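Local coordinates for EmGH1 (Erythrobacter marinus, PDB 5Z87), which probably acts as a beta-glucosidase of glycosyl hydrolase family 3, cleaving glucose from the non-reducing ends of beta-glucosides, at residues C483-A487 with G533-T538; I528-L532 with L564-L569; I335-R339 with L363-V369. All blocks are in the same frame, centred on the assembly; numbering follows the deposited sequence.

In the fold
Along the chain contact 3 comes first and closes before the others open. It lies in the family's N-terminal, TIM-barrel-type domain, while contacts 1 and 2 belong to the C-terminal alpha/beta domain. Contact centres are about 46 Å apart for 3 and 1, and about 60 Å for 3 and 2, without touching. The centres of contacts 1 and 2 are about 15 Å apart and their segments alternate in sequence. Strand 527-533 supplies 528-532 to contact 2 and runs into 533-538 of contact 1, and Cys483 SG packs on Leu564 CD2 at 3.9 Å. One strand thus links core to loops in one domain, while residues of both domains line the dithiothreitol-occupied pocket.

Contact 1. Residues C483-A487 with G533-T538; sequences CAITA and GGNEST
This is a buried loop-to-loop contact beyond the sheet of the family 3 C-terminal alpha/beta domain, organised by an Asx turn at Asn535. Residues 483-487 follow edge strand 476-480; residues 533-538 leave strand 527-533. The loops approach at Ile485 and Gly534 (CA to CA 7.1 Å) and at Thr486 and Ser537 (7.4 Å). Gly533 turns with phi/psi of 143/-114, where a CB would jam against the preceding carbonyl; Gly534 is extended, and a CB there would collide with Thr538 OG1. Asn535 (chi1 p) then accepts through OD1 from Ser537 N (2.8 Å) and Thr538 N (3.1 Å), while its own N donates to Thr538 OG1 (3.0 Å) and 536-538 adopt helical angles. This leaves Asn535 ND2 facing the other loop, where it donates to Thr486 OG1 at 2.9 Å; that hydroxyl also bonds Asp489. Ile485 (mt) lays CD1 3.9 Å from Gly534 CA. Phe653 of the second subunit packs on Thr486 and Thr538, so the contact borders the dimer interface, and a magnesium ion lies about 3 Å from the Thr538 side chain. Thr486 CG2 meets Ser537 CB at 3.8 Å, and Ile485 CG2 rests 3.6 Å from Thr538 CG2.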
ATOM      1  N   CYS A 483      24.169   9.651  22.484  1.00 34.35           N
ATOM      2  CA  CYS A 483      23.510  10.642  21.640  1.00 26.27           C
ATOM      3  C   CYS A 483      22.071  10.791  22.115  1.00 26.12           C
ATOM      4  O   CYS A 483      21.560   9.968  22.881  1.00 27.65           O
ATOM      5  CB  CYS A 483      23.549  10.255  20.157  1.00 31.45           C
ATOM      6  SG  CYS A 483      22.516   8.803  19.749  1.00 29.71           S
ATOM      7  N   ALA A 484      21.431  11.859  21.656  1.00 32.31           N
ATOM      8  CA  ALA A 484      20.022  12.113  21.911  1.00 36.81           C
ATOM      9  C   ALA A 484      19.220  11.827  20.648  1.00 32.32           C
ATOM     10  O   ALA A 484      19.697  12.047  19.530  1.00 27.72           O
ATOM     11  CB  ALA A 484      19.786  13.562  22.360  1.00 28.52           C
ATOM     12  N   ILE A 485      17.997  11.326  20.836  1.00 27.98           N
ATOM     13  CA  ILE A 485      17.055  11.140  19.734  1.00 24.79           C
ATOM     14  C   ILE A 485      16.282  12.439  19.546  1.00 26.92           C
ATOM     15  O   ILE A 485      16.304  13.057  18.471  1.00 25.52           O
ATOM     16  CB  ILE A 485      16.114   9.951  20.003  1.00 26.76           C
ATOM     17  CG1 ILE A 485      16.898   8.634  19.960  1.00 17.12           C
ATOM     18  CG2 ILE A 485      14.946   9.948  19.020  1.00 20.02           C
ATOM     19  CD1 ILE A 485      16.126   7.431  20.458  1.00 23.39           C
ATOM     20  N   THR A 486      15.620  12.876  20.605  1.00 26.61           N
ATOM     21  CA  THR A 486      14.877  14.124  20.598  1.00 33.16           C
ATOM     22  C   THR A 486      15.556  15.123  21.525  1.00 34.62           C
ATOM     23  O   THR A 486      16.133  14.750  22.549  1.00 35.08           O
ATOM     24  CB  THR A 486      13.428  13.882  21.016  1.00 33.71           C
ATOM     25  OG1 THR A 486      13.393  12.874  22.036  1.00 29.25           O
ATOM     26  CG2 THR A 486      12.637  13.392  19.813  1.00 25.79           C
ATOM     27  N   ALA A 487      15.510  16.397  21.142  1.00 41.53           N
ATOM     28  CA  ALA A 487      16.202  17.423  21.909  1.00 40.09           C
ATOM     29  C   ALA A 487      15.481  17.681  23.225  1.00 45.59           C
ATOM     30  O   ALA A 487      14.249  17.712  23.285  1.00 44.65           O
ATOM     31  CB  ALA A 487      16.317  18.710  21.100  1.00 43.97           C
ATOM     32  N   GLY A 533      17.187   2.849  19.809  1.00 24.32           N
ATOM     33  CA  GLY A 533      15.902   2.531  19.213  1.00 20.84           C
ATOM     34  C   GLY A 533      15.131   3.766  18.806  1.00 23.81           C
ATOM     35  O   GLY A 533      15.540   4.508  17.901  1.00 21.73           O
ATOM     36  N   GLY A 534      14.001   3.991  19.472  1.00 23.51           N
ATOM     37  CA  GLY A 534      13.190   5.171  19.257  1.00 19.57           C
ATOM     38  C   GLY A 534      12.529   5.509  20.573  1.00 21.33           C
ATOM     39  O   GLY A 534      12.746   4.830  21.573  1.00 21.67           O
ATOM     40  N   ASN A 535      11.723   6.566  20.587  1.00 22.79           N
ATOM     41  CA  ASN A 535      11.024   6.901  21.824  1.00 26.61           C
ATOM     42  C   ASN A 535       9.586   7.282  21.491  1.00 27.04           C
ATOM     43  O   ASN A 535       9.131   7.180  20.343  1.00 25.51           O
ATOM     44  CB  ASN A 535      11.762   7.998  22.615  1.00 18.12           C
ATOM     45  CG  ASN A 535      11.887   9.301  21.853  1.00 23.77           C
ATOM     46  OD1 ASN A 535      11.059   9.627  21.002  1.00 26.03           O
ATOM     47  ND2 ASN A 535      12.931  10.063  22.162  1.00 25.65           N
ATOM     48  N   GLU A 536       8.883   7.736  22.525  1.00 19.97           N
ATOM     49  CA  GLU A 536       7.472   8.077  22.468  1.00 21.50           C
ATOM     50  C   GLU A 536       7.212   9.335  21.659  1.00 20.43           C
ATOM     51  O   GLU A 536       6.049   9.673  21.439  1.00 26.68           O
ATOM     52  CB  GLU A 536       6.934   8.219  23.899  1.00 19.32           C
ATOM     53  CG  GLU A 536       6.878   6.887  24.673  1.00 22.80           C
ATOM     54  CD  GLU A 536       8.213   6.457  25.307  1.00 24.32           C
ATOM     55  OE1 GLU A 536       8.216   5.417  26.008  1.00 24.60           O
ATOM     56  OE2 GLU A 536       9.252   7.137  25.106  1.00 19.48           O
ATOM     57  N   SER A 537       8.258  10.022  21.198  1.00 19.20           N
ATOM     58  CA  SER A 537       8.099  11.097  20.227  1.00 24.65           C
ATOM     59  C   SER A 537       8.324  10.648  18.780  1.00 24.68           C
ATOM     60  O   SER A 537       7.766  11.262  17.868  1.00 27.09           O
ATOM     61  CB  SER A 537       9.056  12.253  20.543  1.00 23.47           C
ATOM     62  OG  SER A 537       8.550  13.062  21.579  1.00 28.72           O
ATOM     63  N   THR A 538       9.115   9.599  18.531  1.00 24.58           N
ATOM     64  CA  THR A 538       9.345   9.189  17.145  1.00 24.95           C
ATOM     65  C   THR A 538       8.334   8.154  16.658  1.00 22.50           C
ATOM     66  O   THR A 538       8.102   8.059  15.446  1.00 20.76           O
ATOM     67  CB  THR A 538      10.780   8.677  16.958  1.00 17.88           C
ATOM     68  OG1 THR A 538      11.042   7.559  17.810  1.00 17.82           O
ATOM     69  CG2 THR A 538      11.774   9.799  17.291  1.00 20.59           C
TER

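Contact 2. Residues I528-L532 with L564-L569; sequences IVMCL and LAEALL
A helix laid along its own strand is the central element of the beta-alpha-beta crossover, and here strand 527-533, helix 561-569 and the adjacent parallel strand 574-580 form one in the C-terminal alpha/beta domain. Segments 528-532 and 564-569 run antiparallel (175°), their axes 10.2 Å apart. Ile528 lies level with Leu568 (CA to CA 7.7 Å) and Met530 with Ala565 (7.3 Å). Ile528, Met530 and Leu532 point their CB atoms toward the helix; Val529 and Cys531 point away. The chief bump is Met530, whose mtm side chain enters the hollow left by the small Ala565 between larger neighbours. Met530 SD sits 3.8 Å from Ala565 CA and from Leu568 CD1, and Met530 CE lies 3.9 Å from Ala565 CB. Leu590 of helix 588-593 also touches Met530. At one end of the strand segment, Leu568 (mt) extends CD1 to Ile528 CG2 at 3.9 Å. At the other, the forked end of Leu532 (mt) meets two helix residues: CD2 lies 4.0 Å from Leu564 CD2 and CD1 lies 4.2 Å from Ala565 CB. No hydrogen bond crosses this wholly apolar joint. Leu569 is sideways at its CB, and its CG lies 4.3 Å from Met530 CE.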
ATOM      1  N   ILE A 528      30.558  -2.898  26.657  1.00 33.85           N
ATOM      2  CA  ILE A 528      29.734  -1.763  26.244  1.00 31.05           C
ATOM      3  C   ILE A 528      28.329  -2.279  25.948  1.00 39.08           C
ATOM      4  O   ILE A 528      28.165  -3.224  25.165  1.00 33.84           O
ATOM      5  CB  ILE A 528      30.314  -1.063  25.002  1.00 40.86           C
ATOM      6  CG1 ILE A 528      31.756  -0.622  25.238  1.00 34.37           C
ATOM      7  CG2 ILE A 528      29.449   0.117  24.584  1.00 26.25           C
ATOM      8  CD1 ILE A 528      32.374  -0.046  23.997  1.00 22.07           C
ATOM      9  N   VAL A 529      27.320  -1.673  26.570  1.00 38.71           N
ATOM     10  CA  VAL A 529      25.922  -2.046  26.352  1.00 29.93           C
ATOM     11  C   VAL A 529      25.214  -0.829  25.782  1.00 34.59           C
ATOM     12  O   VAL A 529      25.012   0.165  26.494  1.00 28.30           O
ATOM     13  CB  VAL A 529      25.229  -2.525  27.631  1.00 26.62           C
ATOM     14  CG1 VAL A 529      23.750  -2.686  27.372  1.00 34.26           C
ATOM     15  CG2 VAL A 529      25.824  -3.834  28.115  1.00 28.68           C
ATOM     16  N   MET A 530      24.836  -0.902  24.501  1.00 26.37           N
ATOM     17  CA  MET A 530      24.215   0.219  23.805  1.00 23.73           C
ATOM     18  C   MET A 530      22.694   0.098  23.871  1.00 28.95           C
ATOM     19  O   MET A 530      22.128  -0.936  23.488  1.00 26.32           O
ATOM     20  CB  MET A 530      24.691   0.272  22.357  1.00 23.77           C
ATOM     21  CG  MET A 530      26.183  -0.005  22.219  1.00 26.84           C
ATOM     22  SD  MET A 530      26.817   0.337  20.576  1.00 32.46           S
ATOM     23  CE  MET A 530      26.173  -1.067  19.651  1.00 26.98           C
ATOM     24  N   CYS A 531      22.042   1.155  24.361  1.00 26.33           N
ATOM     25  CA  CYS A 531      20.588   1.232  24.513  1.00 29.26           C
ATOM     26  C   CYS A 531      20.061   2.217  23.474  1.00 30.81           C
ATOM     27  O   CYS A 531      20.182   3.435  23.640  1.00 27.42           O
ATOM     28  CB  CYS A 531      20.216   1.653  25.928  1.00 30.81           C
ATOM     29  SG  CYS A 531      20.841   0.500  27.169  1.00 31.75           S
ATOM     30  N   LEU A 532      19.488   1.679  22.397  1.00 24.50           N
ATOM     31  CA  LEU A 532      19.118   2.455  21.220  1.00 25.01           C
ATOM     32  C   LEU A 532      17.677   2.130  20.816  1.00 27.97           C
ATOM     33  O   LEU A 532      17.019   1.257  21.393  1.00 21.60           O
ATOM     34  CB  LEU A 532      20.085   2.169  20.061  1.00 33.44           C
ATOM     35  CG  LEU A 532      21.579   2.027  20.376  1.00 24.72           C
ATOM     36  CD1 LEU A 532      22.294   1.328  19.246  1.00 23.50           C
ATOM     37  CD2 LEU A 532      22.183   3.386  20.604  1.00 22.71           C
ATOM     38  N   LEU A 564      26.767   6.561  16.472  1.00 27.78           N
ATOM     39  CA  LEU A 564      27.235   6.216  17.811  1.00 23.20           C
ATOM     40  C   LEU A 564      27.598   4.741  17.905  1.00 35.38           C
ATOM     41  O   LEU A 564      28.628   4.381  18.491  1.00 34.12           O
ATOM     42  CB  LEU A 564      26.167   6.567  18.850  1.00 27.22           C
ATOM     43  CG  LEU A 564      26.331   5.951  20.244  1.00 28.77           C
ATOM     44  CD1 LEU A 564      27.529   6.570  21.000  1.00 18.88           C
ATOM     45  CD2 LEU A 564      25.039   6.078  21.052  1.00 24.00           C
ATOM     46  N   ALA A 565      26.765   3.872  17.324  1.00 32.66           N
ATOM     47  CA  ALA A 565      26.992   2.439  17.449  1.00 28.36           C
ATOM     48  C   ALA A 565      28.277   2.021  16.755  1.00 27.47           C
ATOM     49  O   ALA A 565      29.070   1.250  17.311  1.00 29.86           O
ATOM     50  CB  ALA A 565      25.805   1.668  16.882  1.00 23.51           C
ATOM     51  N   GLU A 566      28.501   2.516  15.538  1.00 25.01           N
ATOM     52  CA  GLU A 566      29.726   2.160  14.832  1.00 36.05           C
ATOM     53  C   GLU A 566      30.964   2.729  15.525  1.00 35.63           C
ATOM     54  O   GLU A 566      32.024   2.088  15.515  1.00 33.32           O
ATOM     55  CB  GLU A 566      29.642   2.630  13.381  1.00 34.80           C
ATOM     56  CG  GLU A 566      28.421   2.090  12.654  1.00 32.75           C
ATOM     57  CD  GLU A 566      28.454   2.385  11.172  1.00 42.32           C
ATOM     58  OE1 GLU A 566      27.864   3.410  10.742  1.00 44.18           O
ATOM     59  OE2 GLU A 566      29.082   1.589  10.441  1.00 39.73           O
ATOM     60  N   ALA A 567      30.849   3.909  16.148  1.00 35.76           N
ATOM     61  CA  ALA A 567      31.990   4.480  16.858  1.00 32.00           C
ATOM     62  C   ALA A 567      32.403   3.598  18.023  1.00 35.29           C
ATOM     63  O   ALA A 567      33.598   3.406  18.269  1.00 42.17           O
ATOM     64  CB  ALA A 567      31.672   5.891  17.346  1.00 21.64           C
ATOM     65  N   LEU A 568      31.430   3.045  18.749  1.00 35.99           N
ATOM     66  CA  LEU A 568      31.739   2.187  19.889  1.00 29.85           C
ATOM     67  C   LEU A 568      32.205   0.811  19.438  1.00 37.10           C
ATOM     68  O   LEU A 568      33.088   0.208  20.068  1.00 29.16           O
ATOM     69  CB  LEU A 568      30.514   2.060  20.804  1.00 23.71           C
ATOM     70  CG  LEU A 568      30.071   3.366  21.479  1.00 33.00           C
ATOM     71  CD1 LEU A 568      28.752   3.201  22.239  1.00 22.17           C
ATOM     72  CD2 LEU A 568      31.171   3.889  22.423  1.00 27.49           C
ATOM     73  N   LEU A 569      31.615   0.299  18.355  1.00 31.66           N
ATOM     74  CA  LEU A 569      31.987  -1.025  17.881  1.00 30.90           C
ATOM     75  C   LEU A 569      33.432  -1.051  17.399  1.00 25.51           C
ATOM     76  O   LEU A 569      34.128  -2.058  17.578  1.00 37.17           O
ATOM     77  CB  LEU A 569      31.022  -1.465  16.774  1.00 34.29           C
ATOM     78  CG  LEU A 569      29.630  -1.891  17.263  1.00 32.52           C
ATOM     79  CD1 LEU A 569      28.628  -1.950  16.122  1.00 30.98           C
ATOM     80  CD2 LEU A 569      29.688  -3.212  17.985  1.00 30.27           C
TER

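Contact 3. Residues I335-R339 with L363-V369; sequences IMGLR and LLEERYV
Leu338, with chi1 t and chi2 p, projects from helix 330-340 into the start of helix 366-382, and its CD2 is the hub of the packing. Leu338 CD2 lies 3.6 Å from Tyr368 CB, 4.0 Å from Leu364 CD2 and 4.2 Å from Val369 CG2. Leu364 is likewise a tp leucine; its CB starts out sideways, but the branch swings back so that its CD1 stands 4.4 Å from Ile335 CG2. Ile335 itself is mt, a stretched conformer that sends CD1 to the backbone at Leu363 O, 3.6 Å away. The CA register pairs Ile335 with Leu364 (7.1 Å) and Arg339 with Tyr368 (6.6 Å). Both segments belong to the TIM-barrel-type N-terminal domain of family 3 enzymes, and they join two of its helices, with Leu355 of the intervening helix 355-360 touching both Leu338 and Leu364. The first segment is helical throughout; the second is extended at Leu364 and Glu365 before turning helical, with Tyr368 N bonded to Glu365 O at 3.1 Å. On the exposed side, Tyr368 (chi1 m, chi2 -76°) presents a ring face to Arg339 in a CH-pi contact: CD stands 3.5 Å from the ring centroid, 17° off the normal. Arg339 is bent, with chi2 at -112° between wells, and its guanidinium has Tyr368 CZ near its edge, so the aliphatic part rather than the charge covers the ring. Arg339 CD also lies 4.0 Å from Leu364 CD1. A water sits 2.9 Å from Tyr368 O and, more weakly bound, 3.4 Å from Leu338 O.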
ATOM      1  N   ILE A 335     -27.108  11.751  12.591  1.00 23.26           N
ATOM      2  CA  ILE A 335     -28.106  10.805  12.092  1.00 17.03           C
ATOM      3  C   ILE A 335     -27.434   9.603  11.438  1.00 25.61           C
ATOM      4  O   ILE A 335     -27.831   8.452  11.662  1.00 21.72           O
ATOM      5  CB  ILE A 335     -29.077  11.496  11.119  1.00 20.27           C
ATOM      6  CG1 ILE A 335     -29.935  12.520  11.859  1.00 25.53           C
ATOM      7  CG2 ILE A 335     -29.981  10.452  10.447  1.00 26.38           C
ATOM      8  CD1 ILE A 335     -30.890  13.293  10.946  1.00 25.89           C
ATOM      9  N   MET A 336     -26.411   9.848  10.609  1.00 20.78           N
ATOM     10  CA  MET A 336     -25.697   8.744   9.965  1.00 20.93           C
ATOM     11  C   MET A 336     -25.063   7.810  10.992  1.00 21.14           C
ATOM     12  O   MET A 336     -25.211   6.585  10.904  1.00 21.66           O
ATOM     13  CB  MET A 336     -24.634   9.290   9.015  1.00 20.91           C
ATOM     14  CG  MET A 336     -25.198   9.839   7.726  1.00 29.82           C
ATOM     15  SD  MET A 336     -23.879  10.367   6.606  1.00 28.70           S
ATOM     16  CE  MET A 336     -24.858  11.049   5.265  1.00 25.59           C
ATOM     17  N   GLY A 337     -24.344   8.369  11.976  1.00 18.70           N
ATOM     18  CA  GLY A 337     -23.720   7.524  12.987  1.00 17.97           C
ATOM     19  C   GLY A 337     -24.719   6.691  13.777  1.00 22.51           C
ATOM     20  O   GLY A 337     -24.508   5.493  14.010  1.00 21.90           O
ATOM     21  N   LEU A 338     -25.817   7.309  14.212  1.00 20.03           N
ATOM     22  CA  LEU A 338     -26.786   6.584  15.030  1.00 23.93           C
ATOM     23  C   LEU A 338     -27.470   5.475  14.233  1.00 19.04           C
ATOM     24  O   LEU A 338     -27.579   4.334  14.705  1.00 20.08           O
ATOM     25  CB  LEU A 338     -27.811   7.563  15.605  1.00 22.78           C
ATOM     26  CG  LEU A 338     -28.655   7.003  16.738  1.00 26.88           C
ATOM     27  CD1 LEU A 338     -27.797   6.855  17.974  1.00 19.09           C
ATOM     28  CD2 LEU A 338     -29.855   7.925  16.992  1.00 26.64           C
ATOM     29  N   ARG A 339     -27.922   5.783  13.010  1.00 23.63           N
ATOM     30  CA  ARG A 339     -28.575   4.746  12.209  1.00 22.04           C
ATOM     31  C   ARG A 339     -27.591   3.680  11.769  1.00 25.77           C
ATOM     32  O   ARG A 339     -27.969   2.507  11.632  1.00 23.30           O
ATOM     33  CB  ARG A 339     -29.258   5.340  10.982  1.00 22.52           C
ATOM     34  CG  ARG A 339     -29.950   6.653  11.222  1.00 34.26           C
ATOM     35  CD  ARG A 339     -31.435   6.561  11.122  1.00 37.63           C
ATOM     36  NE  ARG A 339     -31.856   5.934   9.883  1.00 43.48           N
ATOM     37  CZ  ARG A 339     -31.978   6.578   8.732  1.00 54.55           C
ATOM     38  NH1 ARG A 339     -32.377   5.922   7.646  1.00 54.77           N
ATOM     39  NH2 ARG A 339     -31.704   7.875   8.674  1.00 52.00           N
ATOM     40  N   LEU A 363     -37.033  14.711  11.992  1.00 36.05           N
ATOM     41  CA  LEU A 363     -35.956  14.316  11.096  1.00 32.53           C
ATOM     42  C   LEU A 363     -35.302  12.998  11.490  1.00 32.20           C
ATOM     43  O   LEU A 363     -34.378  12.559  10.798  1.00 28.01           O
ATOM     44  CB  LEU A 363     -34.902  15.426  11.039  1.00 27.03           C
ATOM     45  CG  LEU A 363     -35.545  16.788  10.788  1.00 33.82           C
ATOM     46  CD1 LEU A 363     -34.602  17.933  11.130  1.00 25.75           C
ATOM     47  CD2 LEU A 363     -36.010  16.865   9.344  1.00 26.44           C
ATOM     48  N   LEU A 364     -35.757  12.360  12.572  1.00 29.39           N
ATOM     49  CA  LEU A 364     -35.128  11.150  13.090  1.00 28.27           C
ATOM     50  C   LEU A 364     -36.150  10.364  13.900  1.00 27.11           C
ATOM     51  O   LEU A 364     -36.868  10.942  14.718  1.00 30.89           O
ATOM     52  CB  LEU A 364     -33.911  11.501  13.961  1.00 21.62           C
ATOM     53  CG  LEU A 364     -33.176  10.376  14.704  1.00 33.40           C
ATOM     54  CD1 LEU A 364     -32.599   9.329  13.745  1.00 23.17           C
ATOM     55  CD2 LEU A 364     -32.066  10.960  15.576  1.00 27.56           C
ATOM     56  N   GLU A 365     -36.203   9.052  13.691  1.00 30.92           N
ATOM     57  CA  GLU A 365     -37.149   8.206  14.412  1.00 29.80           C
ATOM     58  C   GLU A 365     -36.656   7.936  15.830  1.00 32.24           C
ATOM     59  O   GLU A 365     -35.491   7.573  16.037  1.00 30.63           O
ATOM     60  CB  GLU A 365     -37.364   6.887  13.672  1.00 31.14           C
ATOM     61  CG  GLU A 365     -38.172   7.026  12.388  1.00 40.94           C
ATOM     62  CD  GLU A 365     -37.720   6.053  11.316  1.00 53.11           C
ATOM     63  OE1 GLU A 365     -38.199   4.896  11.325  1.00 56.35           O
ATOM     64  OE2 GLU A 365     -36.882   6.446  10.468  1.00 64.73           O
ATOM     65  N   GLU A 366     -37.560   8.085  16.802  1.00 28.29           N
ATOM     66  CA  GLU A 366     -37.177   7.942  18.204  1.00 31.92           C
ATOM     67  C   GLU A 366     -36.641   6.545  18.498  1.00 29.25           C
ATOM     68  O   GLU A 366     -35.807   6.379  19.396  1.00 25.98           O
ATOM     69  CB  GLU A 366     -38.370   8.284  19.109  1.00 27.96           C
ATOM     70  CG  GLU A 366     -38.348   7.655  20.501  1.00 38.28           C
ATOM     71  CD  GLU A 366     -39.167   8.446  21.520  1.00 47.01           C
ATOM     72  OE1 GLU A 366     -39.844   9.423  21.122  1.00 42.72           O
ATOM     73  OE2 GLU A 366     -39.116   8.097  22.725  1.00 41.47           O
ATOM     74  N   ARG A 367     -37.066   5.541  17.724  1.00 21.08           N
ATOM     75  CA  ARG A 367     -36.639   4.175  17.989  1.00 25.05           C
ATOM     76  C   ARG A 367     -35.119   3.995  17.889  1.00 29.95           C
ATOM     77  O   ARG A 367     -34.586   3.055  18.487  1.00 30.18           O
ATOM     78  CB  ARG A 367     -37.361   3.211  17.043  1.00 28.33           C
ATOM     79  CG  ARG A 367     -36.825   3.179  15.616  1.00 36.63           C
ATOM     80  CD  ARG A 367     -37.487   2.061  14.817  1.00 44.43           C
ATOM     81  NE  ARG A 367     -36.615   1.504  13.781  1.00 50.72           N
ATOM     82  CZ  ARG A 367     -36.627   1.895  12.511  1.00 54.96           C
ATOM     83  NH1 ARG A 367     -35.803   1.334  11.635  1.00 57.88           N
ATOM     84  NH2 ARG A 367     -37.460   2.852  12.119  1.00 58.55           N
ATOM     85  N   TYR A 368     -34.409   4.872  17.163  1.00 27.24           N
ATOM     86  CA  TYR A 368     -32.947   4.780  17.113  1.00 27.81           C
ATOM     87  C   TYR A 368     -32.323   5.248  18.426  1.00 25.98           C
ATOM     88  O   TYR A 368     -31.336   4.669  18.897  1.00 23.71           O
ATOM     89  CB  TYR A 368     -32.409   5.592  15.926  1.00 22.50           C
ATOM     90  CG  TYR A 368     -32.669   4.911  14.599  1.00 31.76           C
ATOM     91  CD1 TYR A 368     -31.907   3.817  14.196  1.00 26.23           C
ATOM     92  CD2 TYR A 368     -33.686   5.345  13.755  1.00 36.20           C
ATOM     93  CE1 TYR A 368     -32.141   3.179  12.996  1.00 26.11           C
ATOM     94  CE2 TYR A 368     -33.927   4.704  12.542  1.00 38.73           C
ATOM     95  CZ  TYR A 368     -33.148   3.621  12.176  1.00 31.12           C
ATOM     96  OH  TYR A 368     -33.378   2.973  10.988  1.00 32.54           O
ATOM     97  N   VAL A 369     -32.888   6.293  19.033  1.00 26.46           N
ATOM     98  CA  VAL A 369     -32.441   6.703  20.358  1.00 26.44           C
ATOM     99  C   VAL A 369     -32.660   5.578  21.356  1.00 25.35           C
ATOM    100  O   VAL A 369     -31.780   5.272  22.169  1.00 27.64           O
ATOM    101  CB  VAL A 369     -33.155   7.995  20.783  1.00 26.57           C
ATOM    102  CG1 VAL A 369     -32.793   8.346  22.208  1.00 22.09           C
ATOM    103  CG2 VAL A 369     -32.762   9.129  19.848  1.00 21.91           C
TER
HETATM  104  O   HOH W   1     -29.563   3.151  17.217  1.00 26.73           O